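Local coordinates for alpha-14 giardin (Giardia lamblia, PDB 3CHJ), which binds calcium and phosphatidylserine as a member of the annexin family and may act as a calcium-regulated structural element linking the phospholipid bilayer to the underlying axoneme, at residues I33-R37 with L309-V314; R82-L86 with A270-E275; D70-L74 with V302-I307. One frame throughout, in Å; residues are numbered along the deposited sequence.

Contact 1: I33-R37 with L309-V314; sequences IEIAR and LLWEPV
Two helices of the all-helical annexin core meet here: segment 33-37 lies on the second helix of the first repeat, and segment 309-314 leaves the fifth helix of the fourth. Residues 33-37 are regular helix, with Arg37 N bonded to Ile33 O at 3.0 Å. Segment 309-314 is helical through Leu310, turns at Trp311 (phi/psi -86/-1°) as Glu312 N reaches Leu309 O at 3.0 Å, then runs extended through 312-314. The CA atoms of Ile33 and Leu310 come nearest, 6.9 Å apart.

The inner part is apolar. Branched Ile33 (m, m) sets CG2 between the two leucines, 3.7 Å from Leu309 CD2 and 3.6 Å from Leu310 CD2; Leu309 is t, p and Leu310 m, t. Ile33 also touches Phe71 and Leu78 of helix 69-78.

Outward, Arg37 (m, t, p) spans the gap, a task suited to a long chain whose planar head can serve several acceptors. Its NH1 forms a salt bridge one helical turn back with Glu34 OE2 at 3.1 Å. Leu309 O lies over one guanidinium face and Val314 CG2 over the opposite one, 3.7 Å from Arg37 NH2. Valine, chi1 t, thus offers an apolar lid, while the carboxylate of Glu312 turns off to Lys280. Arg37 meets main-chain carbonyls of the helix end and the extended residues beyond: NH2 donates to Glu312 O at 2.9 Å, one water accepts from Arg37 NE at 2.8 Å and donates to Leu310 O (2.6 Å) and Glu312 O (2.7 Å), and another joins Arg37 NH2 and Pro313 O, each at 2.9 Å.

Contact 2: R82-L86 with A270-E275; sequences RAQLL and AMHFRE
Leu85 is the bump that presses into the hollow left by Ala270: its CD2 lies 3.9 Å from Ala270 CB. The small alanine leaves room for the leucine (t, p), whose CA-CB bond points across the interface. Met271 (m, t, m) sets CG against Leu85 CD2 at 4.2 Å and SD against CD2 of Leu86 (m, t) at 3.5 Å, the methyl end then leading away. Residues 82-86 open a regular helix, with Leu86 N bonded to Arg82 O at 2.9 Å. In the partner, 270-272 are helical, His272 with phi/psi -127/-9°, and 273-275 keep helical angles without the regular bonds. Arg82 and Met271 are nearest by CA, at 6.9 Å. Annexin repeats pair as modules one/four and two/three; here the first helix of repeat two meets the second of repeat four, joining the modules. Arg82, extended (t, t, t), bridges the outer edge: NH1 donates to Met271 O at 2.7 Å, and NH2 adds a weak bond to Met271 O at 3.3 Å. Glu275 (m, p) folds back so that OE1 lies over the guanidinium face, a long salt bridge at 3.9 Å from Arg82 NH1, purely electrostatic. His272 NE2 is held by Thr110 O.

Contact 3: D70-L74 with V302-I307; sequences DFESL and VYGDAI
Asp70 lays its CB over the face of the Tyr303 ring, 4.0 Å from the centroid and 17° off the normal, a CH-pi contact. In annexin topology this joins the fifth helices of the first and fourth repeats, helices 69-78 and 301-310. Both segments are regular helix, with bonds such as Leu74 N to Asp70 O at 3.1 Å and Ala306 N to Val302 O at 2.8 Å. Their axes approach to 10.2 Å with N-to-C directions 31° apart, so they run side by side in roughly the same sense. Phe71 and Tyr303 have the nearest CA atoms, 5.7 Å apart.

The p rotamer of Asp70 brings OD2 to 3.4 Å from Tyr303 CG and lets OD1 take a weak hydrogen bond from Phe71 N at 2.7 Å. Tyrosine suits this place, since its ring (chi1 t) packs between the helices while its hydroxyl bonds to Asn266 of helix 262-272, which also holds Asp70 O through its amide nitrogen.

Away from the Asp70 carboxylate the contacts are apolar. Phe71 (chi1 t) packs against Val302 and Ala306, one turn apart on the partner helix, its CD2 4.1 Å from Val302 CG1 and its CE1 3.8 Å from Ala306 CB; the alanine's small size admits so large a ring. Ile33 of helix 31-38 packs against both Phe71 and Ala306, extending the core to a third helix. Leu74 (t, p) is the other large insert. Its CD2 meets three residues at once: Tyr303 CE1 at 4.1 Å, Ala306 CB at 4.1 Å, and, through the m, m rotamer of the isoleucine, Ile307 CD1 at 3.9 Å.

All three contacts tie the fourth annexin repeat to the first half of the chain: contacts 1 and 3 to repeat one, contact 2 to repeat two. Contacts 1 and 3 share helix 301-310 and merge into one apolar layer, where Ile33 CG1 lies 3.6 Å from Ala306 CB. Contact 3 is the buried one, without a hydrogen bond between its segments; contacts 1 and 2 are partly buried, and each adds an arginine bound to backbone carbonyl oxygen. The centre of contact 2 lies about 8 Å from the chain's centre, those of the others about 17 Å. Contacts 1 and 2 meet where Trp311 packs on His272 and Phe273, and through a probable, weak hydrogen bond, Ala36 O to Arg274 NH2 at 2.7 Å.

Contact 1: I33-R37 with L309-V314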
ATOM      1  N   ILE A  33      -3.992   5.409  18.510  1.00 13.88           N
ATOM      2  CA  ILE A  33      -2.856   5.124  17.632  1.00 14.32           C
ATOM      3  C   ILE A  33      -1.765   4.363  18.377  1.00 14.77           C
ATOM      4  O   ILE A  33      -1.184   3.411  17.840  1.00 14.84           O
ATOM      5  CB  ILE A  33      -2.297   6.421  17.017  1.00 14.07           C
ATOM      6  CG1 ILE A  33      -3.370   7.157  16.203  1.00 13.98           C
ATOM      7  CG2 ILE A  33      -1.070   6.126  16.175  1.00 14.97           C
ATOM      8  CD1 ILE A  33      -4.018   6.346  15.049  1.00 15.47           C
ATOM      9  N   GLU A  34      -1.506   4.756  19.631  1.00 14.90           N
ATOM     10  CA  GLU A  34      -0.594   3.989  20.481  1.00 16.36           C
ATOM     11  C   GLU A  34      -1.024   2.527  20.609  1.00 15.87           C
ATOM     12  O   GLU A  34      -0.202   1.602  20.493  1.00 15.40           O
ATOM     13  CB  GLU A  34      -0.407   4.671  21.846  1.00 17.28           C
ATOM     14  CG  GLU A  34       0.275   6.047  21.746  1.00 22.09           C
ATOM     15  CD  GLU A  34       1.771   5.996  21.359  1.00 26.98           C
ATOM     16  OE1 GLU A  34       2.471   7.008  21.606  1.00 30.75           O
ATOM     17  OE2 GLU A  34       2.254   4.986  20.794  1.00 28.12           O
ATOM     18  N   ILE A  35      -2.324   2.304  20.790  1.00 14.74           N
ATOM     19  CA  ILE A  35      -2.848   0.955  20.874  1.00 14.39           C
ATOM     20  C   ILE A  35      -2.549   0.192  19.553  1.00 14.30           C
ATOM     21  O   ILE A  35      -2.086  -0.943  19.562  1.00 14.69           O
ATOM     22  CB  ILE A  35      -4.357   0.986  21.225  1.00 14.39           C
ATOM     23  CG1 ILE A  35      -4.551   1.417  22.689  1.00 14.52           C
ATOM     24  CG2 ILE A  35      -4.999  -0.352  21.033  1.00 14.19           C
ATOM     25  CD1 ILE A  35      -6.004   1.836  23.030  1.00 15.44           C
ATOM     26  N   ALA A  36      -2.761   0.847  18.408  1.00 13.63           N
ATOM     27  CA  ALA A  36      -2.483   0.194  17.127  1.00 13.73           C
ATOM     28  C   ALA A  36      -1.024  -0.194  16.960  1.00 14.28           C
ATOM     29  O   ALA A  36      -0.733  -1.224  16.347  1.00 14.38           O
ATOM     30  CB  ALA A  36      -2.931   1.072  15.948  1.00 13.45           C
ATOM     31  N   ARG A  37      -0.129   0.634  17.493  1.00 15.08           N
ATOM     32  CA  ARG A  37       1.316   0.412  17.369  1.00 15.89           C
ATOM     33  C   ARG A  37       1.840  -0.627  18.360  1.00 16.72           C
ATOM     34  O   ARG A  37       2.936  -1.169  18.162  1.00 17.83           O
ATOM     35  CB  ARG A  37       2.069   1.708  17.606  1.00 16.20           C
ATOM     36  CG  ARG A  37       1.829   2.766  16.581  1.00 16.54           C
ATOM     37  CD  ARG A  37       2.495   4.040  17.036  1.00 17.54           C
ATOM     38  NE  ARG A  37       3.921   4.107  16.699  1.00 20.51           N
ATOM     39  CZ  ARG A  37       4.878   4.573  17.502  1.00 23.48           C
ATOM     40  NH1 ARG A  37       4.607   4.942  18.754  1.00 25.01           N
ATOM     41  NH2 ARG A  37       6.134   4.620  17.072  1.00 23.17           N
ATOM     42  N   LEU A 309       2.756   9.769  13.839  1.00 12.83           N
ATOM     43  CA  LEU A 309       3.055   8.763  14.856  1.00 12.99           C
ATOM     44  C   LEU A 309       3.094   7.338  14.286  1.00 12.05           C
ATOM     45  O   LEU A 309       3.962   6.533  14.627  1.00 13.12           O
ATOM     46  CB  LEU A 309       2.022   8.857  15.995  1.00 12.79           C
ATOM     47  CG  LEU A 309       2.241   7.951  17.204  1.00 15.95           C
ATOM     48  CD1 LEU A 309       3.635   8.131  17.781  1.00 17.35           C
ATOM     49  CD2 LEU A 309       1.171   8.272  18.245  1.00 15.34           C
ATOM     50  N   LEU A 310       2.155   7.007  13.406  1.00 11.46           N
ATOM     51  CA  LEU A 310       2.119   5.652  12.843  1.00 11.47           C
ATOM     52  C   LEU A 310       3.377   5.343  12.061  1.00 11.87           C
ATOM     53  O   LEU A 310       3.861   4.206  12.081  1.00 12.31           O
ATOM     54  CB  LEU A 310       0.903   5.496  11.922  1.00 11.50           C
ATOM     55  CG  LEU A 310      -0.400   5.323  12.709  1.00 12.18           C
ATOM     56  CD1 LEU A 310      -1.628   5.557  11.789  1.00 12.04           C
ATOM     57  CD2 LEU A 310      -0.471   3.962  13.368  1.00 11.35           C
ATOM     58  N   TRP A 311       3.915   6.354  11.382  1.00 12.39           N
ATOM     59  CA  TRP A 311       5.105   6.171  10.582  1.00 13.13           C
ATOM     60  C   TRP A 311       6.403   6.317  11.374  1.00 15.23           C
ATOM     61  O   TRP A 311       7.496   6.190  10.815  1.00 16.38           O
ATOM     62  CB  TRP A 311       5.066   7.130   9.390  1.00 12.70           C
ATOM     63  CG  TRP A 311       4.190   6.638   8.302  1.00 12.09           C
ATOM     64  CD1 TRP A 311       3.006   7.183   7.873  1.00 12.97           C
ATOM     65  CD2 TRP A 311       4.438   5.506   7.477  1.00 11.98           C
ATOM     66  NE1 TRP A 311       2.499   6.435   6.822  1.00 13.30           N
ATOM     67  CE2 TRP A 311       3.368   5.404   6.559  1.00 11.77           C
ATOM     68  CE3 TRP A 311       5.454   4.541   7.437  1.00 10.92           C
ATOM     69  CZ2 TRP A 311       3.300   4.391   5.605  1.00 12.18           C
ATOM     70  CZ3 TRP A 311       5.384   3.540   6.497  1.00 13.05           C
ATOM     71  CH2 TRP A 311       4.320   3.466   5.591  1.00 12.52           C
ATOM     72  N   GLU A 312       6.288   6.603  12.666  1.00 16.26           N
ATOM     73  CA  GLU A 312       7.471   6.607  13.501  1.00 18.33           C
ATOM     74  C   GLU A 312       7.840   5.153  13.790  1.00 19.12           C
ATOM     75  O   GLU A 312       7.023   4.385  14.300  1.00 19.47           O
ATOM     76  CB  GLU A 312       7.230   7.386  14.796  1.00 19.66           C
ATOM     77  CG  GLU A 312       8.503   7.656  15.580  1.00 23.64           C
ATOM     78  CD  GLU A 312       9.410   8.731  14.961  1.00 28.86           C
ATOM     79  OE1 GLU A 312      10.396   9.075  15.638  1.00 31.45           O
ATOM     80  OE2 GLU A 312       9.167   9.251  13.834  1.00 28.64           O
ATOM     81  N   PRO A 313       9.071   4.766  13.460  1.00 19.80           N
ATOM     82  CA  PRO A 313       9.503   3.394  13.713  1.00 21.14           C
ATOM     83  C   PRO A 313       9.240   2.944  15.160  1.00 22.10           C
ATOM     84  O   PRO A 313       9.596   3.647  16.116  1.00 22.77           O
ATOM     85  CB  PRO A 313      11.014   3.451  13.444  1.00 21.37           C
ATOM     86  CG  PRO A 313      11.176   4.584  12.497  1.00 20.68           C
ATOM     87  CD  PRO A 313      10.137   5.590  12.856  1.00 19.61           C
ATOM     88  N   VAL A 314       8.594   1.790  15.318  1.00 23.49           N
ATOM     89  CA  VAL A 314       8.533   1.157  16.632  1.00 24.68           C
ATOM     90  C   VAL A 314       9.859   0.443  16.796  1.00 25.52           C
ATOM     91  O   VAL A 314      10.267  -0.327  15.917  1.00 26.20           O
ATOM     92  CB  VAL A 314       7.352   0.176  16.782  1.00 24.84           C
ATOM     93  CG1 VAL A 314       7.441  -0.587  18.117  1.00 25.24           C
ATOM     94  CG2 VAL A 314       6.024   0.920  16.730  1.00 24.19           C
TER
HETATM   95  O   HOH W   1       4.698   3.008  14.193  1.00 21.54           O
HETATM   96  O   HOH W   2       8.611   5.038  18.489  1.00 33.62           O

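Contact 2: R82-L86 with A270-E275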
ATOM      1  N   ARG A  82      -4.409  -7.758   8.319  1.00 18.74           N
ATOM      2  CA  ARG A  82      -3.944  -7.276   7.008  1.00 19.02           C
ATOM      3  C   ARG A  82      -4.759  -7.813   5.827  1.00 17.96           C
ATOM      4  O   ARG A  82      -5.240  -7.055   4.970  1.00 15.15           O
ATOM      5  CB  ARG A  82      -2.475  -7.665   6.846  1.00 20.45           C
ATOM      6  CG  ARG A  82      -1.904  -7.523   5.453  1.00 24.14           C
ATOM      7  CD  ARG A  82      -0.450  -7.983   5.427  1.00 27.79           C
ATOM      8  NE  ARG A  82       0.310  -7.273   4.398  1.00 28.65           N
ATOM      9  CZ  ARG A  82       0.491  -5.955   4.402  1.00 29.45           C
ATOM     10  NH1 ARG A  82      -0.035  -5.218   5.372  1.00 30.14           N
ATOM     11  NH2 ARG A  82       1.182  -5.369   3.440  1.00 30.35           N
ATOM     12  N   ALA A  83      -4.903  -9.133   5.773  1.00 17.15           N
ATOM     13  CA  ALA A  83      -5.585  -9.767   4.651  1.00 16.70           C
ATOM     14  C   ALA A  83      -7.022  -9.271   4.536  1.00 15.50           C
ATOM     15  O   ALA A  83      -7.521  -9.045   3.433  1.00 15.39           O
ATOM     16  CB  ALA A  83      -5.534 -11.283   4.787  1.00 16.39           C
ATOM     17  N   GLN A  84      -7.689  -9.113   5.675  1.00 15.58           N
ATOM     18  CA  GLN A  84      -9.053  -8.601   5.711  1.00 15.60           C
ATOM     19  C   GLN A  84      -9.115  -7.165   5.165  1.00 13.40           C
ATOM     20  O   GLN A  84      -9.949  -6.841   4.320  1.00 14.46           O
ATOM     21  CB  GLN A  84      -9.577  -8.629   7.151  1.00 15.89           C
ATOM     22  CG  GLN A  84     -11.038  -8.277   7.253  1.00 22.18           C
ATOM     23  CD  GLN A  84     -11.937  -9.426   6.827  1.00 29.46           C
ATOM     24  OE1 GLN A  84     -11.614 -10.600   7.038  1.00 33.31           O
ATOM     25  NE2 GLN A  84     -13.074  -9.092   6.230  1.00 33.16           N
ATOM     26  N   LEU A  85      -8.202  -6.327   5.651  1.00 13.49           N
ATOM     27  CA  LEU A  85      -8.100  -4.969   5.190  1.00 12.23           C
ATOM     28  C   LEU A  85      -7.921  -4.934   3.661  1.00 11.77           C
ATOM     29  O   LEU A  85      -8.643  -4.187   2.982  1.00 10.76           O
ATOM     30  CB  LEU A  85      -6.950  -4.249   5.903  1.00 12.16           C
ATOM     31  CG  LEU A  85      -6.648  -2.864   5.345  1.00 14.03           C
ATOM     32  CD1 LEU A  85      -7.819  -1.937   5.610  1.00 13.85           C
ATOM     33  CD2 LEU A  85      -5.351  -2.343   5.946  1.00 14.86           C
ATOM     34  N   LEU A  86      -6.992  -5.736   3.124  1.00 11.57           N
ATOM     35  CA  LEU A  86      -6.756  -5.725   1.672  1.00 12.27           C
ATOM     36  C   LEU A  86      -8.014  -6.083   0.881  1.00 11.65           C
ATOM     37  O   LEU A  86      -8.331  -5.436  -0.127  1.00 12.28           O
ATOM     38  CB  LEU A  86      -5.605  -6.669   1.296  1.00 13.00           C
ATOM     39  CG  LEU A  86      -4.259  -6.377   1.976  1.00 14.76           C
ATOM     40  CD1 LEU A  86      -3.221  -7.447   1.667  1.00 17.74           C
ATOM     41  CD2 LEU A  86      -3.725  -5.011   1.595  1.00 15.59           C
ATOM     42  N   ALA A 270      -2.129   2.369   6.825  1.00 10.44           N
ATOM     43  CA  ALA A 270      -2.608   1.127   7.458  1.00 10.62           C
ATOM     44  C   ALA A 270      -1.969  -0.138   6.857  1.00 10.98           C
ATOM     45  O   ALA A 270      -1.621  -1.066   7.604  1.00 10.80           O
ATOM     46  CB  ALA A 270      -4.137   1.062   7.361  1.00 10.60           C
ATOM     47  N   MET A 271      -1.771  -0.142   5.535  1.00 11.13           N
ATOM     48  CA  MET A 271      -1.169  -1.321   4.878  1.00 12.09           C
ATOM     49  C   MET A 271       0.287  -1.504   5.247  1.00 11.82           C
ATOM     50  O   MET A 271       0.774  -2.644   5.296  1.00 12.07           O
ATOM     51  CB  MET A 271      -1.298  -1.267   3.351  1.00 11.52           C
ATOM     52  CG  MET A 271      -2.710  -1.445   2.866  1.00 13.56           C
ATOM     53  SD  MET A 271      -2.764  -1.660   1.078  1.00 14.71           S
ATOM     54  CE  MET A 271      -2.476  -0.005   0.490  1.00 16.38           C
ATOM     55  N   HIS A 272       1.004  -0.402   5.490  1.00 10.37           N
ATOM     56  CA  HIS A 272       2.467  -0.465   5.434  1.00 11.45           C
ATOM     57  C   HIS A 272       3.226   0.037   6.637  1.00 11.13           C
ATOM     58  O   HIS A 272       4.427  -0.154   6.709  1.00 10.96           O
ATOM     59  CB  HIS A 272       2.953   0.239   4.165  1.00 11.13           C
ATOM     60  CG  HIS A 272       2.503  -0.445   2.920  1.00 12.78           C
ATOM     61  ND1 HIS A 272       1.808   0.193   1.914  1.00 16.96           N
ATOM     62  CD2 HIS A 272       2.605  -1.740   2.550  1.00 12.95           C
ATOM     63  CE1 HIS A 272       1.535  -0.680   0.958  1.00 12.88           C
ATOM     64  NE2 HIS A 272       1.998  -1.858   1.322  1.00 17.47           N
ATOM     65  N   PHE A 273       2.550   0.677   7.593  1.00 11.14           N
ATOM     66  CA  PHE A 273       3.305   1.299   8.691  1.00 11.84           C
ATOM     67  C   PHE A 273       4.104   0.294   9.528  1.00 12.88           C
ATOM     68  O   PHE A 273       5.190   0.610  10.013  1.00 14.32           O
ATOM     69  CB  PHE A 273       2.399   2.175   9.570  1.00 11.54           C
ATOM     70  CG  PHE A 273       1.689   1.424  10.662  1.00 12.45           C
ATOM     71  CD1 PHE A 273       2.227   1.362  11.945  1.00 13.33           C
ATOM     72  CD2 PHE A 273       0.458   0.814  10.424  1.00 12.02           C
ATOM     73  CE1 PHE A 273       1.572   0.684  12.971  1.00 13.56           C
ATOM     74  CE2 PHE A 273      -0.205   0.124  11.458  1.00 12.77           C
ATOM     75  CZ  PHE A 273       0.368   0.080  12.740  1.00 12.76           C
ATOM     76  N   ARG A 274       3.573  -0.915   9.681  1.00 14.18           N
ATOM     77  CA  ARG A 274       4.184  -1.863  10.618  1.00 15.70           C
ATOM     78  C   ARG A 274       5.464  -2.473  10.024  1.00 16.96           C
ATOM     79  O   ARG A 274       6.455  -2.689  10.728  1.00 18.43           O
ATOM     80  CB  ARG A 274       3.161  -2.937  10.978  1.00 15.87           C
ATOM     81  CG  ARG A 274       3.336  -3.497  12.370  1.00 20.95           C
ATOM     82  CD  ARG A 274       2.209  -4.464  12.686  1.00 22.95           C
ATOM     83  NE  ARG A 274       0.893  -3.860  12.964  1.00 23.77           N
ATOM     84  CZ  ARG A 274       0.469  -3.537  14.193  1.00 26.02           C
ATOM     85  NH1 ARG A 274       1.268  -3.695  15.257  1.00 23.34           N
ATOM     86  NH2 ARG A 274      -0.753  -3.046  14.377  1.00 27.80           N
ATOM     87  N   GLU A 275       5.456  -2.695   8.719  1.00 16.51           N
ATOM     88  CA  GLU A 275       6.582  -3.346   8.049  1.00 17.81           C
ATOM     89  C   GLU A 275       7.617  -2.334   7.523  1.00 17.53           C
ATOM     90  O   GLU A 275       8.838  -2.580   7.570  1.00 19.43           O
ATOM     91  CB  GLU A 275       6.056  -4.220   6.899  1.00 18.34           C
ATOM     92  CG  GLU A 275       5.027  -5.291   7.305  1.00 23.25           C
ATOM     93  CD  GLU A 275       3.563  -4.807   7.503  1.00 25.68           C
ATOM     94  OE1 GLU A 275       2.796  -5.649   8.043  1.00 28.17           O
ATOM     95  OE2 GLU A 275       3.160  -3.654   7.135  1.00 20.38           O
TER

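Contact 3: D70-L74 with V302-I307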
ATOM      1  N   ASP A  70     -12.008  11.170   8.442  1.00 17.76           N
ATOM      2  CA  ASP A  70     -10.635  10.740   8.095  1.00 16.65           C
ATOM      3  C   ASP A  70      -9.983   9.868   9.182  1.00 16.52           C
ATOM      4  O   ASP A  70      -9.451   8.773   8.913  1.00 15.60           O
ATOM      5  CB  ASP A  70      -9.715  11.913   7.646  1.00 16.84           C
ATOM      6  CG  ASP A  70      -9.566  13.061   8.680  1.00 17.77           C
ATOM      7  OD1 ASP A  70     -10.091  13.029   9.816  1.00 17.88           O
ATOM      8  OD2 ASP A  70      -8.866  14.040   8.301  1.00 18.67           O
ATOM      9  N   PHE A  71     -10.042  10.354  10.412  1.00 15.68           N
ATOM     10  CA  PHE A  71      -9.441   9.682  11.562  1.00 15.14           C
ATOM     11  C   PHE A  71     -10.196   8.392  11.946  1.00 14.73           C
ATOM     12  O   PHE A  71      -9.562   7.365  12.268  1.00 14.29           O
ATOM     13  CB  PHE A  71      -9.352  10.705  12.715  1.00 16.35           C
ATOM     14  CG  PHE A  71      -8.560  10.250  13.918  1.00 16.67           C
ATOM     15  CD1 PHE A  71      -7.403   9.485  13.784  1.00 18.92           C
ATOM     16  CD2 PHE A  71      -8.961  10.627  15.188  1.00 19.73           C
ATOM     17  CE1 PHE A  71      -6.681   9.079  14.906  1.00 19.74           C
ATOM     18  CE2 PHE A  71      -8.253  10.222  16.312  1.00 21.05           C
ATOM     19  CZ  PHE A  71      -7.100   9.446  16.166  1.00 19.29           C
ATOM     20  N   GLU A  72     -11.535   8.416  11.915  1.00 15.15           N
ATOM     21  CA  GLU A  72     -12.327   7.208  12.204  1.00 15.05           C
ATOM     22  C   GLU A  72     -11.979   6.085  11.215  1.00 14.95           C
ATOM     23  O   GLU A  72     -11.777   4.930  11.606  1.00 14.97           O
ATOM     24  CB  GLU A  72     -13.841   7.472  12.136  1.00 16.13           C
ATOM     25  CG  GLU A  72     -14.604   6.197  12.378  1.00 17.86           C
ATOM     26  CD  GLU A  72     -16.085   6.244  12.103  1.00 22.63           C
ATOM     27  OE1 GLU A  72     -16.622   7.314  11.743  1.00 24.24           O
ATOM     28  OE2 GLU A  72     -16.716   5.169  12.241  1.00 23.95           O
ATOM     29  N   SER A  73     -11.912   6.458   9.945  1.00 14.54           N
ATOM     30  CA  SER A  73     -11.614   5.500   8.879  1.00 14.84           C
ATOM     31  C   SER A  73     -10.236   4.894   9.089  1.00 13.47           C
ATOM     32  O   SER A  73     -10.051   3.671   8.984  1.00 14.02           O
ATOM     33  CB  SER A  73     -11.700   6.191   7.541  1.00 15.50           C
ATOM     34  OG  SER A  73     -13.070   6.515   7.296  1.00 20.60           O
ATOM     35  N   LEU A  74      -9.282   5.743   9.431  1.00 12.24           N
ATOM     36  CA  LEU A  74      -7.932   5.284   9.710  1.00 11.86           C
ATOM     37  C   LEU A  74      -7.898   4.284  10.855  1.00 12.23           C
ATOM     38  O   LEU A  74      -7.356   3.182  10.699  1.00 12.15           O
ATOM     39  CB  LEU A  74      -7.028   6.490  10.029  1.00 12.01           C
ATOM     40  CG  LEU A  74      -5.595   6.176  10.468  1.00 11.41           C
ATOM     41  CD1 LEU A  74      -4.831   5.498   9.288  1.00 11.66           C
ATOM     42  CD2 LEU A  74      -4.934   7.468  10.882  1.00 13.20           C
ATOM     43  N   VAL A 302      -5.238  16.476  14.978  1.00 17.40           N
ATOM     44  CA  VAL A 302      -4.959  15.143  15.468  1.00 16.44           C
ATOM     45  C   VAL A 302      -4.681  14.161  14.327  1.00 15.62           C
ATOM     46  O   VAL A 302      -3.866  13.244  14.489  1.00 15.08           O
ATOM     47  CB  VAL A 302      -6.080  14.623  16.423  1.00 17.18           C
ATOM     48  CG1 VAL A 302      -7.376  14.340  15.690  1.00 17.55           C
ATOM     49  CG2 VAL A 302      -5.590  13.428  17.242  1.00 19.19           C
ATOM     50  N   TYR A 303      -5.338  14.354  13.195  1.00 14.95           N
ATOM     51  CA  TYR A 303      -5.143  13.436  12.067  1.00 14.27           C
ATOM     52  C   TYR A 303      -3.700  13.468  11.599  1.00 14.70           C
ATOM     53  O   TYR A 303      -3.092  12.420  11.346  1.00 14.14           O
ATOM     54  CB  TYR A 303      -6.117  13.750  10.915  1.00 14.64           C
ATOM     55  CG  TYR A 303      -5.951  12.862   9.694  1.00 14.81           C
ATOM     56  CD1 TYR A 303      -6.322  11.524   9.733  1.00 14.49           C
ATOM     57  CD2 TYR A 303      -5.407  13.362   8.512  1.00 14.30           C
ATOM     58  CE1 TYR A 303      -6.176  10.707   8.611  1.00 14.23           C
ATOM     59  CE2 TYR A 303      -5.254  12.564   7.381  1.00 16.00           C
ATOM     60  CZ  TYR A 303      -5.636  11.229   7.446  1.00 16.02           C
ATOM     61  OH  TYR A 303      -5.464  10.447   6.328  1.00 17.93           O
ATOM     62  N   GLY A 304      -3.144  14.662  11.461  1.00 14.80           N
ATOM     63  CA  GLY A 304      -1.741  14.807  11.092  1.00 14.39           C
ATOM     64  C   GLY A 304      -0.835  14.168  12.122  1.00 14.94           C
ATOM     65  O   GLY A 304       0.132  13.491  11.768  1.00 14.85           O
ATOM     66  N   ASP A 305      -1.149  14.363  13.400  1.00 14.73           N
ATOM     67  CA  ASP A 305      -0.350  13.772  14.473  1.00 14.86           C
ATOM     68  C   ASP A 305      -0.398  12.252  14.408  1.00 14.14           C
ATOM     69  O   ASP A 305       0.606  11.588  14.645  1.00 14.53           O
ATOM     70  CB  ASP A 305      -0.821  14.300  15.835  1.00 16.40           C
ATOM     71  CG  ASP A 305      -0.496  15.792  16.028  1.00 19.17           C
ATOM     72  OD1 ASP A 305       0.398  16.334  15.339  1.00 22.17           O
ATOM     73  OD2 ASP A 305      -1.159  16.419  16.884  1.00 25.76           O
ATOM     74  N   ALA A 306      -1.559  11.702  14.047  1.00 13.15           N
ATOM     75  CA  ALA A 306      -1.709  10.253  13.937  1.00 12.56           C
ATOM     76  C   ALA A 306      -0.880   9.665  12.800  1.00 13.00           C
ATOM     77  O   ALA A 306      -0.255   8.616  12.972  1.00 12.78           O
ATOM     78  CB  ALA A 306      -3.184   9.866  13.776  1.00 12.91           C
ATOM     79  N   ILE A 307      -0.904  10.318  11.635  1.00 12.63           N
ATOM     80  CA  ILE A 307      -0.105   9.864  10.503  1.00 12.19           C
ATOM     81  C   ILE A 307       1.380   9.898  10.861  1.00 12.98           C
ATOM     82  O   ILE A 307       2.093   8.903  10.644  1.00 13.55           O
ATOM     83  CB  ILE A 307      -0.399  10.685   9.221  1.00 12.78           C
ATOM     84  CG1 ILE A 307      -1.857  10.513   8.787  1.00 12.69           C
ATOM     85  CG2 ILE A 307       0.594  10.339   8.075  1.00 12.06           C
ATOM     86  CD1 ILE A 307      -2.313   9.062   8.454  1.00 13.99           C
TER